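Local coordinates for protein GRMZM2G135359 pseudokinase (Zea mays, PDB 6CPY) that is a pseudokinase, the kinase-like domain of a probable membrane receptor-like protein, whose ATP binding and catalytic activity remain uncertain, at residues P167-Y179 and D183-N195. Sequence-based numbering, arbitrary orientation.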
ATOM      1  N   PRO A 167       0.784  -6.181 -10.556  1.00 61.47           N
ATOM      2  CA  PRO A 167       1.387  -4.884 -10.223  1.00 59.05           C
ATOM      3  C   PRO A 167       0.409  -3.700 -10.172  1.00 56.76           C
ATOM      4  O   PRO A 167       0.724  -2.682  -9.548  1.00 54.85           O
ATOM      5  CB  PRO A 167       2.401  -4.677 -11.354  1.00 60.31           C
ATOM      6  CG  PRO A 167       1.796  -5.388 -12.515  1.00 60.68           C
ATOM      7  CD  PRO A 167       1.152  -6.612 -11.921  1.00 61.19           C
ATOM      8  N   ALA A 168      -0.757  -3.828 -10.814  1.00 53.64           N
ATOM      9  CA  ALA A 168      -1.767  -2.759 -10.825  1.00 50.02           C
ATOM     10  C   ALA A 168      -2.093  -2.259  -9.419  1.00 46.68           C
ATOM     11  O   ALA A 168      -2.398  -1.080  -9.223  1.00 45.71           O
ATOM     12  CB  ALA A 168      -3.036  -3.232 -11.519  1.00 50.33           C
ATOM     13  N   ALA A 169      -2.001  -3.161  -8.444  1.00 45.00           N
ATOM     14  CA  ALA A 169      -2.227  -2.833  -7.039  1.00 44.64           C
ATOM     15  C   ALA A 169      -1.192  -1.859  -6.448  1.00 43.40           C
ATOM     16  O   ALA A 169      -1.406  -1.298  -5.380  1.00 40.28           O
ATOM     17  CB  ALA A 169      -2.264  -4.114  -6.219  1.00 45.04           C
ATOM     18  N   LEU A 170      -0.072  -1.664  -7.139  1.00 43.59           N
ATOM     19  CA  LEU A 170       1.004  -0.822  -6.634  1.00 43.30           C
ATOM     20  C   LEU A 170       1.146   0.459  -7.453  1.00 42.74           C
ATOM     21  O   LEU A 170       2.153   1.169  -7.332  1.00 42.10           O
ATOM     22  CB  LEU A 170       2.316  -1.600  -6.670  1.00 44.80           C
ATOM     23  CG  LEU A 170       2.339  -2.950  -5.949  1.00 45.07           C
ATOM     24  CD1 LEU A 170       3.623  -3.702  -6.283  1.00 44.79           C
ATOM     25  CD2 LEU A 170       2.199  -2.743  -4.451  1.00 43.97           C
ATOM     26  N   ARG A 171       0.140   0.771  -8.270  1.00 40.45           N
ATOM     27  CA  ARG A 171       0.229   1.915  -9.176  1.00 40.42           C
ATOM     28  C   ARG A 171       0.334   3.255  -8.446  1.00 39.66           C
ATOM     29  O   ARG A 171       0.836   4.228  -9.020  1.00 40.41           O
ATOM     30  CB  ARG A 171      -0.958   1.934 -10.154  1.00 41.75           C
ATOM     31  CG  ARG A 171      -2.252   2.406  -9.522  1.00 43.81           C
ATOM     32  CD  ARG A 171      -3.485   1.981 -10.301  1.00 44.77           C
ATOM     33  NE  ARG A 171      -4.684   2.453  -9.616  1.00 47.01           N
ATOM     34  CZ  ARG A 171      -5.201   1.906  -8.514  1.00 47.68           C
ATOM     35  NH1 ARG A 171      -4.646   0.834  -7.950  1.00 45.61           N
ATOM     36  NH2 ARG A 171      -6.288   2.435  -7.968  1.00 48.45           N
ATOM     37  N   ASN A 172      -0.146   3.305  -7.200  1.00 36.84           N
ATOM     38  CA  ASN A 172      -0.083   4.519  -6.366  1.00 37.81           C
ATOM     39  C   ASN A 172       0.920   4.419  -5.203  1.00 36.31           C
ATOM     40  O   ASN A 172       0.887   5.225  -4.275  1.00 36.87           O
ATOM     41  CB  ASN A 172      -1.476   4.827  -5.802  1.00 38.58           C
ATOM     42  CG  ASN A 172      -2.472   5.172  -6.890  1.00 40.93           C
ATOM     43  OD1 ASN A 172      -2.122   5.849  -7.855  1.00 40.61           O
ATOM     44  ND2 ASN A 172      -3.708   4.696  -6.751  1.00 39.80           N
ATOM     45  N   PHE A 173       1.817   3.448  -5.265  1.00 33.96           N
ATOM     46  CA  PHE A 173       2.705   3.154  -4.146  1.00 31.95           C
ATOM     47  C   PHE A 173       3.605   4.325  -3.701  1.00 31.37           C
ATOM     48  O   PHE A 173       4.406   4.846  -4.483  1.00 31.93           O
ATOM     49  CB  PHE A 173       3.552   1.936  -4.488  1.00 30.91           C
ATOM     50  CG  PHE A 173       4.603   1.640  -3.474  1.00 30.13           C
ATOM     51  CD1 PHE A 173       4.260   1.152  -2.226  1.00 29.55           C
ATOM     52  CD2 PHE A 173       5.936   1.876  -3.763  1.00 31.83           C
ATOM     53  CE1 PHE A 173       5.229   0.894  -1.280  1.00 29.72           C
ATOM     54  CE2 PHE A 173       6.912   1.615  -2.824  1.00 31.38           C
ATOM     55  CZ  PHE A 173       6.556   1.132  -1.580  1.00 30.74           C
ATOM     56  N   ASP A 174       3.448   4.738  -2.445  1.00 29.76           N
ATOM     57  CA  ASP A 174       4.352   5.696  -1.801  1.00 30.84           C
ATOM     58  C   ASP A 174       4.115   5.654  -0.290  1.00 29.12           C
ATOM     59  O   ASP A 174       3.385   4.782   0.195  1.00 26.59           O
ATOM     60  CB  ASP A 174       4.219   7.121  -2.380  1.00 32.63           C
ATOM     61  CG  ASP A 174       2.844   7.722  -2.209  1.00 34.22           C
ATOM     62  OD1 ASP A 174       2.157   7.459  -1.196  1.00 33.94           O
ATOM     63  OD2 ASP A 174       2.456   8.502  -3.109  1.00 36.98           O
ATOM     64  N   SER A 175       4.743   6.544   0.469  1.00 26.45           N
ATOM     65  CA  SER A 175       4.600   6.474   1.921  1.00 26.40           C
ATOM     66  C   SER A 175       3.179   6.787   2.398  1.00 25.88           C
ATOM     67  O   SER A 175       2.812   6.393   3.504  1.00 25.18           O
ATOM     68  CB  SER A 175       5.641   7.346   2.639  1.00 27.62           C
ATOM     69  OG  SER A 175       5.435   8.716   2.370  1.00 27.97           O
ATOM     70  N   THR A 176       2.367   7.461   1.574  1.00 26.46           N
ATOM     71  CA  THR A 176       0.952   7.686   1.924  1.00 28.32           C
ATOM     72  C   THR A 176       0.067   6.447   1.759  1.00 28.44           C
ATOM     73  O   THR A 176      -1.053   6.400   2.289  1.00 30.38           O
ATOM     74  CB  THR A 176       0.300   8.862   1.134  1.00 29.94           C
ATOM     75  OG1 THR A 176       0.116   8.506  -0.241  1.00 30.09           O
ATOM     76  CG2 THR A 176       1.137  10.125   1.243  1.00 31.45           C
ATOM     77  N   THR A 177       0.555   5.439   1.050  1.00 27.13           N
ATOM     78  CA  THR A 177      -0.224   4.219   0.840  1.00 27.52           C
ATOM     79  C   THR A 177       0.280   3.015   1.614  1.00 26.26           C
ATOM     80  O   THR A 177      -0.270   1.922   1.466  1.00 25.89           O
ATOM     81  CB  THR A 177      -0.355   3.886  -0.658  1.00 27.92           C
ATOM     82  OG1 THR A 177       0.912   3.476  -1.194  1.00 29.47           O
ATOM     83  CG2 THR A 177      -0.859   5.100  -1.400  1.00 28.81           C
ATOM     84  N   VAL A 178       1.301   3.218   2.451  1.00 23.86           N
ATOM     85  CA  VAL A 178       1.767   2.197   3.376  1.00 23.57           C
ATOM     86  C   VAL A 178       1.205   2.512   4.749  1.00 24.28           C
ATOM     87  O   VAL A 178       1.464   3.589   5.301  1.00 25.08           O
ATOM     88  CB  VAL A 178       3.305   2.161   3.470  1.00 23.15           C
ATOM     89  CG1 VAL A 178       3.749   1.111   4.472  1.00 23.74           C
ATOM     90  CG2 VAL A 178       3.913   1.899   2.105  1.00 23.55           C
ATOM     91  N   TYR A 179       0.437   1.575   5.286  1.00 25.53           N
ATOM     92  CA  TYR A 179      -0.141   1.696   6.616  1.00 26.60           C
ATOM     93  C   TYR A 179       0.647   0.850   7.619  1.00 26.35           C
ATOM     94  O   TYR A 179       1.421  -0.027   7.240  1.00 26.48           O
ATOM     95  CB  TYR A 179      -1.617   1.287   6.591  1.00 26.75           C
ATOM     96  CG  TYR A 179      -2.487   2.311   5.895  1.00 27.51           C
ATOM     97  CD1 TYR A 179      -2.553   2.374   4.509  1.00 27.17           C
ATOM     98  CD2 TYR A 179      -3.217   3.243   6.629  1.00 30.97           C
ATOM     99  CE1 TYR A 179      -3.333   3.327   3.874  1.00 27.77           C
ATOM    100  CE2 TYR A 179      -4.005   4.195   6.005  1.00 30.56           C
ATOM    101  CZ  TYR A 179      -4.057   4.238   4.631  1.00 29.84           C
ATOM    102  OH  TYR A 179      -4.846   5.194   4.013  1.00 30.30           O
ATOM    103  N   ASP A 183       1.777  -3.099  15.998  1.00 41.69           N
ATOM    104  CA  ASP A 183       3.205  -3.136  16.380  1.00 39.59           C
ATOM    105  C   ASP A 183       4.131  -2.633  15.257  1.00 38.15           C
ATOM    106  O   ASP A 183       5.303  -3.035  15.146  1.00 34.51           O
ATOM    107  CB  ASP A 183       3.621  -4.524  16.890  1.00 42.65           C
ATOM    108  CG  ASP A 183       3.437  -5.611  15.868  1.00 44.89           C
ATOM    109  OD1 ASP A 183       3.219  -5.303  14.672  1.00 48.99           O
ATOM    110  OD2 ASP A 183       3.516  -6.791  16.271  1.00 48.19           O
ATOM    111  N   PHE A 184       3.580  -1.731  14.451  1.00 35.09           N
ATOM    112  CA  PHE A 184       4.303  -0.996  13.417  1.00 36.04           C
ATOM    113  C   PHE A 184       4.889  -1.863  12.308  1.00 34.92           C
ATOM    114  O   PHE A 184       5.925  -1.533  11.745  1.00 36.58           O
ATOM    115  CB  PHE A 184       5.350  -0.084  14.058  1.00 37.32           C
ATOM    116  CG  PHE A 184       4.744   0.957  14.939  1.00 38.92           C
ATOM    117  CD1 PHE A 184       4.318   2.162  14.409  1.00 37.29           C
ATOM    118  CD2 PHE A 184       4.519   0.699  16.287  1.00 41.38           C
ATOM    119  CE1 PHE A 184       3.725   3.118  15.210  1.00 39.58           C
ATOM    120  CE2 PHE A 184       3.916   1.651  17.097  1.00 42.32           C
ATOM    121  CZ  PHE A 184       3.525   2.865  16.556  1.00 41.95           C
ATOM    122  N   ALA A 185       4.225  -2.967  11.985  1.00 32.08           N
ATOM    123  CA  ALA A 185       4.553  -3.700  10.771  1.00 31.07           C
ATOM    124  C   ALA A 185       3.922  -2.986   9.572  1.00 29.18           C
ATOM    125  O   ALA A 185       2.904  -2.298   9.705  1.00 28.64           O
ATOM    126  CB  ALA A 185       4.065  -5.136  10.854  1.00 31.45           C
ATOM    127  N   ALA A 186       4.522  -3.159   8.401  1.00 26.83           N
ATOM    128  CA  ALA A 186       4.029  -2.525   7.193  1.00 26.70           C
ATOM    129  C   ALA A 186       2.833  -3.270   6.608  1.00 25.99           C
ATOM    130  O   ALA A 186       2.835  -4.490   6.550  1.00 25.50           O
ATOM    131  CB  ALA A 186       5.129  -2.458   6.146  1.00 27.40           C
ATOM    132  N   LYS A 187       1.838  -2.510   6.155  1.00 26.85           N
ATOM    133  CA  LYS A 187       0.808  -3.009   5.250  1.00 26.70           C
ATOM    134  C   LYS A 187       0.668  -2.079   4.054  1.00 25.57           C
ATOM    135  O   LYS A 187       0.146  -0.957   4.163  1.00 26.22           O
ATOM    136  CB  LYS A 187      -0.529  -3.212   5.987  1.00 29.01           C
ATOM    137  CG  LYS A 187      -0.609  -4.575   6.673  1.00 29.50           C
ATOM    138  CD  LYS A 187      -1.998  -4.886   7.222  1.00 30.32           C
ATOM    139  CE  LYS A 187      -2.016  -6.211   7.951  1.00 28.52           C
ATOM    140  NZ  LYS A 187      -1.956  -7.385   7.042  1.00 27.52           N
ATOM    141  N   VAL A 188       1.176  -2.534   2.912  1.00 24.95           N
ATOM    142  CA  VAL A 188       1.039  -1.805   1.662  1.00 24.70           C
ATOM    143  C   VAL A 188      -0.431  -1.898   1.251  1.00 25.79           C
ATOM    144  O   VAL A 188      -1.044  -2.955   1.396  1.00 25.87           O
ATOM    145  CB  VAL A 188       1.914  -2.389   0.547  1.00 26.55           C
ATOM    146  CG1 VAL A 188       1.737  -1.606  -0.748  1.00 26.73           C
ATOM    147  CG2 VAL A 188       3.382  -2.404   0.979  1.00 26.44           C
ATOM    148  N   SER A 189      -0.985  -0.799   0.756  1.00 25.48           N
ATOM    149  CA  SER A 189      -2.422  -0.761   0.443  1.00 26.21           C
ATOM    150  C   SER A 189      -2.718  -0.434  -1.004  1.00 26.78           C
ATOM    151  O   SER A 189      -1.883   0.125  -1.730  1.00 27.56           O
ATOM    152  CB  SER A 189      -3.138   0.238   1.333  1.00 26.99           C
ATOM    153  OG  SER A 189      -2.807   1.565   0.989  1.00 26.16           O
ATOM    154  N   ASP A 190      -3.933  -0.780  -1.414  1.00 25.92           N
ATOM    155  CA  ASP A 190      -4.468  -0.353  -2.684  1.00 28.08           C
ATOM    156  C   ASP A 190      -5.949  -0.021  -2.480  1.00 28.76           C
ATOM    157  O   ASP A 190      -6.827  -0.859  -2.720  1.00 30.32           O
ATOM    158  CB  ASP A 190      -4.299  -1.446  -3.717  1.00 29.20           C
ATOM    159  CG  ASP A 190      -4.890  -1.072  -5.073  1.00 30.59           C
ATOM    160  OD1 ASP A 190      -5.142   0.118  -5.352  1.00 32.47           O
ATOM    161  OD2 ASP A 190      -5.112  -1.994  -5.862  1.00 37.17           O
ATOM    162  N   LEU A 191      -6.196   1.203  -2.041  1.00 29.91           N
ATOM    163  CA  LEU A 191      -7.532   1.647  -1.636  1.00 31.87           C
ATOM    164  C   LEU A 191      -8.303   2.372  -2.740  1.00 34.29           C
ATOM    165  O   LEU A 191      -9.535   2.455  -2.691  1.00 35.06           O
ATOM    166  CB  LEU A 191      -7.407   2.537  -0.406  1.00 32.17           C
ATOM    167  CG  LEU A 191      -6.787   1.831   0.803  1.00 31.93           C
ATOM    168  CD1 LEU A 191      -6.484   2.824   1.901  1.00 32.93           C
ATOM    169  CD2 LEU A 191      -7.688   0.722   1.326  1.00 33.01           C
ATOM    170  N   GLU A 192      -7.583   2.894  -3.725  1.00 35.28           N
ATOM    171  CA  GLU A 192      -8.187   3.683  -4.788  1.00 38.57           C
ATOM    172  C   GLU A 192      -8.907   2.769  -5.750  1.00 36.79           C
ATOM    173  O   GLU A 192      -8.397   1.713  -6.109  1.00 37.06           O
ATOM    174  CB  GLU A 192      -7.107   4.470  -5.540  1.00 42.66           C
ATOM    175  CG  GLU A 192      -6.434   5.554  -4.715  1.00 46.94           C
ATOM    176  CD  GLU A 192      -6.962   6.948  -5.001  1.00 52.63           C
ATOM    177  OE1 GLU A 192      -8.193   7.115  -5.158  1.00 56.99           O
ATOM    178  OE2 GLU A 192      -6.139   7.890  -5.052  1.00 56.66           O
ATOM    179  N   PHE A 193     -10.091   3.173  -6.179  1.00 34.01           N
ATOM    180  CA  PHE A 193     -10.819   2.399  -7.170  1.00 36.75           C
ATOM    181  C   PHE A 193     -10.058   2.502  -8.494  1.00 40.77           C
ATOM    182  O   PHE A 193      -9.546   3.574  -8.837  1.00 41.26           O
ATOM    183  CB  PHE A 193     -12.258   2.897  -7.298  1.00 36.51           C
ATOM    184  CG  PHE A 193     -13.124   2.527  -6.122  1.00 36.15           C
ATOM    185  CD1 PHE A 193     -12.982   3.169  -4.899  1.00 38.30           C
ATOM    186  CD2 PHE A 193     -14.088   1.537  -6.237  1.00 38.41           C
ATOM    187  CE1 PHE A 193     -13.775   2.820  -3.812  1.00 38.09           C
ATOM    188  CE2 PHE A 193     -14.883   1.187  -5.152  1.00 38.66           C
ATOM    189  CZ  PHE A 193     -14.720   1.823  -3.939  1.00 37.16           C
ATOM    190  N   TRP A 194      -9.960   1.383  -9.211  1.00 42.53           N
ATOM    191  CA  TRP A 194      -9.178   1.309 -10.458  1.00 48.67           C
ATOM    192  C   TRP A 194      -9.860   2.066 -11.605  1.00 54.25           C
ATOM    193  O   TRP A 194     -10.398   1.449 -12.526  1.00 62.19           O
ATOM    194  CB  TRP A 194      -8.967  -0.160 -10.870  1.00 45.95           C
ATOM    195  CG  TRP A 194      -8.042  -0.961  -9.984  1.00 45.71           C
ATOM    196  CD1 TRP A 194      -7.521  -0.592  -8.771  1.00 46.59           C
ATOM    197  CD2 TRP A 194      -7.565  -2.286 -10.237  1.00 45.44           C
ATOM    198  NE1 TRP A 194      -6.736  -1.603  -8.264  1.00 47.96           N
ATOM    199  CE2 TRP A 194      -6.745  -2.653  -9.147  1.00 47.57           C
ATOM    200  CE3 TRP A 194      -7.741  -3.196 -11.289  1.00 45.90           C
ATOM    201  CZ2 TRP A 194      -6.107  -3.897  -9.076  1.00 48.70           C
ATOM    202  CZ3 TRP A 194      -7.109  -4.427 -11.219  1.00 46.38           C
ATOM    203  CH2 TRP A 194      -6.300  -4.766 -10.119  1.00 47.52           C
ATOM    204  N   ASN A 195      -9.833   3.396 -11.550  1.00 59.19           N
ATOM    205  CA  ASN A 195     -10.401   4.227 -12.618  1.00 63.06           C
ATOM    206  C   ASN A 195      -9.887   5.663 -12.547  1.00 65.67           C
ATOM    207  O   ASN A 195      -8.681   5.903 -12.635  1.00 70.92           O
ATOM    208  CB  ASN A 195     -11.937   4.202 -12.583  1.00 65.04           C
ATOM    209  CG  ASN A 195     -12.512   4.660 -11.254  1.00 64.12           C
ATOM    210  OD1 ASN A 195     -12.161   5.723 -10.742  1.00 64.50           O
ATOM    211  ND2 ASN A 195     -13.426   3.867 -10.702  1.00 66.60           N
TER
HETATM  212  O   HOH W   1       0.365   1.157  -2.438  1.00 32.35           O
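V178 and V188 face each other as an antiparallel non-hydrogen-bonded pair, followed by the hydrogen-bonded pair Y179 and K187, whose two backbone bonds (Y179 N to K187 O, 2.8 Å, and K187 N to Y179 O, 2.7 Å) join the strands of a short hairpin. Beyond it, T177 O is gripped twice by S189, through its backbone N and through OG at 2.6 Å. A chi1 of 71° turns OG back toward the T177 carbonyl that S189 N also binds, and leaves it at the edge of the Y179 ring, in its plane. L191 CD1 packs against the hydroxyl end of that ring. On the face that V188 shares with V178, its CG1 touches both L170 CD2 and F173 CD1, next to helix 144-164. A water links T177 OG1 to S189 O. In kinase terms, L170-R171-N172 stands at the His-Arg-Asp motif of the catalytic loop and D190-L191-E192 at the Asp-Phe-Gly motif; N172 lies where active kinases carry the catalytic aspartate, consistent with a pseudokinase. R171 ties these two motifs together. Its extended chain brings NH1 to D190 OD1 in a 2.7 Å salt bridge, the guanidinium and carboxylate planes 68° apart, while NH2 donates to E192 O at 2.9 Å from above the carbonyl plane. NH1 additionally bonds A168 O. N172 ND2 lies over the centre of one guanidinium face and W194 CD1 toward the rim of the opposite one, the indole steeply inclined at 65°. The second carboxylate oxygen, D190 OD2, accepts W194 NE1 at 2.9 Å on its syn lone pair, in the indole plane, so both oxygens of the aspartate are engaged. A168 CB lies over one face of the W194 six-membered ring in a CH-pi contact, 4.1 Å from the centroid.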